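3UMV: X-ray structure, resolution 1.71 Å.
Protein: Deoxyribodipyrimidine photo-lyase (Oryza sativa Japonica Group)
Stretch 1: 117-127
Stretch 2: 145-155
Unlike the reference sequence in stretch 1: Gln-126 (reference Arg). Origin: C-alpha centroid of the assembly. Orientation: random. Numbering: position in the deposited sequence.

Stretch 1 (117-127) GPAEIPALVQR
Stretch 2 145-155: EALDAVVGDLR

Residues 145-155 lie wholly within one α-helix, with phi/psi near -65/-40 and i to i+4 bonds from Ala-149 N to Glu-145 O (3.0 Å) through Arg-155 N to Val-151 O (2.8 Å). Residues 117-127 open with a type I turn from Gly-117 to Glu-120, closed by Glu-120 N to Gly-117 O at 3.2 Å, and proceed as helix to Arg-127. Gly-117 (phi/psi 130/174) adopts backbone angles that call for glycine. The helices run in the same general direction, their axes 34° apart (signed crossing angle -34°) and 9.5 Å apart at closest approach. CA atoms pair Pro-118 with Ala-146 at 6.6 Å and Pro-122 with Val-150 at 6.2 Å, a register advancing four residues along each stretch. No hydrogen bond crosses between the stretches; the 340 Å² they bury comes chiefly from apolar contact. Along the second stretch, Glu-145 (m, t) stays clear, and Ala-146 offers its CB to Pro-118 CG at 4.1 Å, an apolar contact between methyl and ring. Leu-147 (t, p), Asp-148 (m) and Ala-149 make no contact. Val-150 (chi1 t) points toward the first stretch: its CG2 lies 3.8 Å from both Pro-118 O and Pro-122 CD, while CG1 reaches Ile-121 CG2 at 4.4 Å; Ile-121 is m, m. Both prolines are C-gamma endo. Val-151 (t) points away, and Gly-152 has no side chain to contribute. Asp-153 (m, chi2 -17°) sets OD2 4.0 Å from Pro-122 CG, a van der Waals contact. Leu-154 (m, t) leaves its backbone sideways, yet its end comes nearer: CD2 lies 3.9 Å from Pro-122 CB, 4.1 Å from Val-125 CG1 (Val-125 chi1 t) and 4.3 Å from Gln-126 OE1 (Gln-126 m, t, chi3 -102°). Arg-155 (t, p, t, chi4 -92°) remains exposed, beyond reach.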

ATOM      1  N   GLY A 117      -0.028  18.792   9.235  1.00 36.11           N
ATOM      2  CA  GLY A 117      -1.112  17.828   9.285  1.00 32.87           C
ATOM      3  C   GLY A 117      -2.230  18.195   8.331  1.00 29.64           C
ATOM      4  O   GLY A 117      -2.191  19.260   7.712  1.00 31.29           O
ATOM      5  N   PRO A 118      -3.228  17.308   8.202  1.00 33.00           N
ATOM      6  CA  PRO A 118      -4.359  17.500   7.286  1.00 30.65           C
ATOM      7  C   PRO A 118      -5.207  18.757   7.549  1.00 29.66           C
ATOM      8  O   PRO A 118      -5.880  19.201   6.627  1.00 26.48           O
ATOM      9  CB  PRO A 118      -5.197  16.227   7.475  1.00 31.16           C
ATOM     10  CG  PRO A 118      -4.697  15.597   8.740  1.00 34.51           C
ATOM     11  CD  PRO A 118      -3.259  15.984   8.844  1.00 32.81           C
ATOM     12  N   ALA A 119      -5.187  19.312   8.759  1.00 28.79           N
ATOM     13  CA  ALA A 119      -5.959  20.532   9.038  1.00 29.89           C
ATOM     14  C   ALA A 119      -5.523  21.711   8.159  1.00 28.07           C
ATOM     15  O   ALA A 119      -6.274  22.670   7.960  1.00 32.45           O
ATOM     16  CB  ALA A 119      -5.869  20.900  10.514  1.00 29.65           C
ATOM     17  N   GLU A 120      -4.306  21.637   7.636  1.00 30.79           N
ATOM     18  CA  GLU A 120      -3.796  22.662   6.733  1.00 31.59           C
ATOM     19  C   GLU A 120      -4.514  22.635   5.377  1.00 26.63           C
ATOM     20  O   GLU A 120      -4.524  23.629   4.650  1.00 27.22           O
ATOM     21  CB  GLU A 120      -2.282  22.506   6.566  1.00 38.46           C
ATOM     22  CG  GLU A 120      -1.506  22.869   7.832  1.00 47.29           C
ATOM     23  CD  GLU A 120      -0.029  22.515   7.759  1.00 56.72           C
ATOM     24  OE1 GLU A 120       0.290  21.312   7.649  1.00 60.88           O
ATOM     25  OE2 GLU A 120       0.815  23.438   7.819  1.00 58.20           O
ATOM     26  N   ILE A 121      -5.119  21.496   5.049  1.00 19.46           N
ATOM     27  CA  ILE A 121      -5.797  21.307   3.764  1.00 19.96           C
ATOM     28  C   ILE A 121      -7.038  22.206   3.671  1.00 23.77           C
ATOM     29  O   ILE A 121      -7.169  23.001   2.733  1.00 24.66           O
ATOM     30  CB  ILE A 121      -6.159  19.819   3.537  1.00 21.57           C
ATOM     31  CG1 ILE A 121      -4.883  18.979   3.426  1.00 24.55           C
ATOM     32  CG2 ILE A 121      -7.056  19.633   2.307  1.00 20.41           C
ATOM     33  CD1 ILE A 121      -4.035  19.301   2.204  1.00 25.03           C
ATOM     34  N   PRO A 122      -7.949  22.102   4.647  1.00 28.19           N
ATOM     35  CA  PRO A 122      -9.098  23.010   4.580  1.00 28.89           C
ATOM     36  C   PRO A 122      -8.687  24.476   4.706  1.00 27.14           C
ATOM     37  O   PRO A 122      -9.314  25.356   4.100  1.00 25.28           O
ATOM     38  CB  PRO A 122      -9.963  22.578   5.772  1.00 30.60           C
ATOM     39  CG  PRO A 122      -9.085  21.755   6.633  1.00 26.52           C
ATOM     40  CD  PRO A 122      -8.113  21.090   5.704  1.00 28.49           C
ATOM     41  N   ALA A 123      -7.648  24.741   5.490  1.00 26.95           N
ATOM     42  CA  ALA A 123      -7.148  26.100   5.614  1.00 27.98           C
ATOM     43  C   ALA A 123      -6.767  26.649   4.241  1.00 27.11           C
ATOM     44  O   ALA A 123      -7.132  27.773   3.896  1.00 25.19           O
ATOM     45  CB  ALA A 123      -5.961  26.151   6.563  1.00 28.90           C
ATOM     46  N   LEU A 124      -6.032  25.854   3.463  1.00 25.72           N
ATOM     47  CA  LEU A 124      -5.616  26.279   2.130  1.00 26.68           C
ATOM     48  C   LEU A 124      -6.819  26.484   1.214  1.00 24.04           C
ATOM     49  O   LEU A 124      -6.921  27.495   0.520  1.00 26.50           O
ATOM     50  CB  LEU A 124      -4.647  25.275   1.504  1.00 25.57           C
ATOM     51  CG  LEU A 124      -4.311  25.577   0.043  1.00 23.77           C
ATOM     52  CD1 LEU A 124      -3.344  26.738  -0.043  1.00 20.04           C
ATOM     53  CD2 LEU A 124      -3.715  24.357  -0.644  1.00 24.84           C
ATOM     54  N   VAL A 125      -7.736  25.523   1.226  1.00 20.95           N
ATOM     55  CA  VAL A 125      -8.916  25.583   0.379  1.00 23.92           C
ATOM     56  C   VAL A 125      -9.667  26.902   0.587  1.00 27.73           C
ATOM     57  O   VAL A 125     -10.165  27.506  -0.373  1.00 28.75           O
ATOM     58  CB  VAL A 125      -9.846  24.363   0.629  1.00 28.10           C
ATOM     59  CG1 VAL A 125     -11.242  24.623   0.083  1.00 34.64           C
ATOM     60  CG2 VAL A 125      -9.247  23.099   0.021  1.00 27.62           C
ATOM     61  N   GLN A 126      -9.719  27.366   1.834  1.00 26.32           N
ATOM     62  CA  GLN A 126     -10.421  28.614   2.149  1.00 26.25           C
ATOM     63  C   GLN A 126      -9.650  29.874   1.749  1.00 26.99           C
ATOM     64  O   GLN A 126     -10.254  30.832   1.273  1.00 28.06           O
ATOM     65  CB  GLN A 126     -10.822  28.659   3.626  1.00 29.91           C
ATOM     66  CG  GLN A 126     -11.940  27.687   3.952  1.00 32.59           C
ATOM     67  CD  GLN A 126     -12.259  27.622   5.427  1.00 37.49           C
ATOM     68  OE1 GLN A 126     -11.854  26.684   6.116  1.00 41.69           O
ATOM     69  NE2 GLN A 126     -13.005  28.605   5.920  1.00 37.76           N
ATOM     70  N   ARG A 127      -8.329  29.869   1.925  1.00 25.03           N
ATOM     71  CA  ARG A 127      -7.504  31.011   1.515  1.00 24.60           C
ATOM     72  C   ARG A 127      -7.613  31.228   0.002  1.00 30.06           C
ATOM     73  O   ARG A 127      -7.675  32.364  -0.471  1.00 32.17           O
ATOM     74  CB  ARG A 127      -6.032  30.805   1.886  1.00 29.94           C
ATOM     75  CG  ARG A 127      -5.715  30.916   3.365  1.00 32.62           C
ATOM     76  CD  ARG A 127      -4.214  31.143   3.592  1.00 34.23           C
ATOM     77  NE  ARG A 127      -3.388  30.069   3.041  1.00 35.91           N
ATOM     78  CZ  ARG A 127      -3.127  28.935   3.679  1.00 36.80           C
ATOM     79  NH1 ARG A 127      -2.360  28.004   3.117  1.00 38.17           N
ATOM     80  NH2 ARG A 127      -3.642  28.725   4.881  1.00 38.94           N
ATOM     81  N   GLU A 145     -10.490   8.846   8.609  1.00 16.67           N
ATOM     82  CA  GLU A 145     -10.874   9.768   9.674  1.00 17.85           C
ATOM     83  C   GLU A 145     -10.384  11.177   9.376  1.00 20.60           C
ATOM     84  O   GLU A 145     -11.080  12.155   9.651  1.00 22.08           O
ATOM     85  CB  GLU A 145     -10.336   9.288  11.020  1.00 21.07           C
ATOM     86  CG  GLU A 145     -11.012   8.015  11.503  1.00 29.01           C
ATOM     87  CD  GLU A 145     -10.320   7.387  12.701  1.00 33.86           C
ATOM     88  OE1 GLU A 145     -10.790   6.324  13.157  1.00 33.02           O
ATOM     89  OE2 GLU A 145      -9.311   7.948  13.183  1.00 37.77           O
ATOM     90  N   ALA A 146      -9.196  11.279   8.786  1.00 14.82           N
ATOM     91  CA  ALA A 146      -8.683  12.594   8.413  1.00 17.40           C
ATOM     92  C   ALA A 146      -9.524  13.212   7.302  1.00 17.91           C
ATOM     93  O   ALA A 146      -9.756  14.419   7.307  1.00 19.38           O
ATOM     94  CB  ALA A 146      -7.224  12.507   7.997  1.00 20.15           C
ATOM     95  N   LEU A 147      -9.979  12.399   6.341  1.00 14.78           N
ATOM     96  CA  LEU A 147     -10.811  12.946   5.276  1.00 17.49           C
ATOM     97  C   LEU A 147     -12.117  13.442   5.868  1.00 19.12           C
ATOM     98  O   LEU A 147     -12.561  14.552   5.574  1.00 21.57           O
ATOM     99  CB  LEU A 147     -11.099  11.904   4.191  1.00 16.86           C
ATOM    100  CG  LEU A 147     -11.936  12.460   3.037  1.00 18.95           C
ATOM    101  CD1 LEU A 147     -11.278  13.698   2.475  1.00 18.99           C
ATOM    102  CD2 LEU A 147     -12.089  11.380   1.964  1.00 18.57           C
ATOM    103  N   ASP A 148     -12.737  12.604   6.697  1.00 18.67           N
ATOM    104  CA  ASP A 148     -14.004  12.958   7.332  1.00 22.80           C
ATOM    105  C   ASP A 148     -13.909  14.249   8.127  1.00 22.81           C
ATOM    106  O   ASP A 148     -14.845  15.046   8.104  1.00 23.56           O
ATOM    107  CB  ASP A 148     -14.505  11.833   8.233  1.00 26.86           C
ATOM    108  CG  ASP A 148     -15.004  10.637   7.449  1.00 37.42           C
ATOM    109  OD1 ASP A 148     -15.162  10.763   6.214  1.00 43.69           O
ATOM    110  OD2 ASP A 148     -15.247   9.578   8.067  1.00 39.92           O
ATOM    111  N   ALA A 149     -12.793  14.453   8.829  1.00 25.75           N
ATOM    112  CA  ALA A 149     -12.613  15.659   9.647  1.00 24.02           C
ATOM    113  C   ALA A 149     -12.459  16.892   8.770  1.00 27.79           C
ATOM    114  O   ALA A 149     -12.937  17.968   9.110  1.00 30.18           O
ATOM    115  CB  ALA A 149     -11.411  15.524  10.572  1.00 22.04           C
ATOM    116  N   VAL A 150     -11.764  16.735   7.652  1.00 22.27           N
ATOM    117  CA  VAL A 150     -11.635  17.814   6.685  1.00 19.11           C
ATOM    118  C   VAL A 150     -12.968  18.155   6.036  1.00 23.57           C
ATOM    119  O   VAL A 150     -13.278  19.330   5.816  1.00 23.68           O
ATOM    120  CB  VAL A 150     -10.611  17.457   5.591  1.00 21.64           C
ATOM    121  CG1 VAL A 150     -10.727  18.424   4.419  1.00 20.21           C
ATOM    122  CG2 VAL A 150      -9.196  17.434   6.176  1.00 24.59           C
ATOM    123  N   VAL A 151     -13.757  17.128   5.734  1.00 21.64           N
ATOM    124  CA  VAL A 151     -15.080  17.320   5.149  1.00 19.31           C
ATOM    125  C   VAL A 151     -15.970  18.086   6.124  1.00 23.59           C
ATOM    126  O   VAL A 151     -16.669  19.023   5.735  1.00 25.60           O
ATOM    127  CB  VAL A 151     -15.724  15.967   4.764  1.00 19.08           C
ATOM    128  CG1 VAL A 151     -17.184  16.149   4.410  1.00 21.44           C
ATOM    129  CG2 VAL A 151     -14.976  15.355   3.590  1.00 18.13           C
ATOM    130  N   GLY A 152     -15.903  17.707   7.397  1.00 23.95           N
ATOM    131  CA  GLY A 152     -16.652  18.397   8.435  1.00 26.40           C
ATOM    132  C   GLY A 152     -16.206  19.835   8.636  1.00 30.09           C
ATOM    133  O   GLY A 152     -17.036  20.717   8.838  1.00 30.80           O
ATOM    134  N   ASP A 153     -14.899  20.075   8.597  1.00 29.19           N
ATOM    135  CA  ASP A 153     -14.378  21.435   8.708  1.00 31.31           C
ATOM    136  C   ASP A 153     -14.921  22.291   7.568  1.00 29.17           C
ATOM    137  O   ASP A 153     -15.413  23.401   7.787  1.00 28.59           O
ATOM    138  CB  ASP A 153     -12.848  21.450   8.679  1.00 35.75           C
ATOM    139  CG  ASP A 153     -12.229  20.765   9.889  1.00 45.26           C
ATOM    140  OD1 ASP A 153     -12.940  20.558  10.896  1.00 47.15           O
ATOM    141  OD2 ASP A 153     -11.019  20.441   9.830  1.00 49.21           O
ATOM    142  N   LEU A 154     -14.836  21.774   6.347  1.00 23.81           N
ATOM    143  CA  LEU A 154     -15.356  22.504   5.193  1.00 24.35           C
ATOM    144  C   LEU A 154     -16.872  22.652   5.228  1.00 24.95           C
ATOM    145  O   LEU A 154     -17.405  23.683   4.823  1.00 23.75           O
ATOM    146  CB  LEU A 154     -14.940  21.818   3.893  1.00 25.69           C
ATOM    147  CG  LEU A 154     -13.455  21.945   3.594  1.00 24.74           C
ATOM    148  CD1 LEU A 154     -13.118  21.256   2.270  1.00 23.18           C
ATOM    149  CD2 LEU A 154     -13.049  23.419   3.570  1.00 27.01           C
ATOM    150  N   ARG A 155     -17.573  21.623   5.682  1.00 24.53           N
ATOM    151  CA  ARG A 155     -19.031  21.700   5.732  1.00 28.37           C
ATOM    152  C   ARG A 155     -19.473  22.881   6.597  1.00 31.04           C
ATOM    153  O   ARG A 155     -20.429  23.596   6.272  1.00 32.94           O
ATOM    154  CB  ARG A 155     -19.627  20.408   6.285  1.00 30.16           C
ATOM    155  CG  ARG A 155     -21.148  20.391   6.311  1.00 38.95           C
ATOM    156  CD  ARG A 155     -21.726  20.604   4.922  1.00 46.30           C
ATOM    157  NE  ARG A 155     -23.176  20.426   4.895  1.00 52.15           N
ATOM    158  CZ  ARG A 155     -23.783  19.276   4.619  1.00 54.04           C
ATOM    159  NH1 ARG A 155     -23.065  18.194   4.339  1.00 53.15           N
ATOM    160  NH2 ARG A 155     -25.108  19.206   4.618  1.00 55.21           N
TER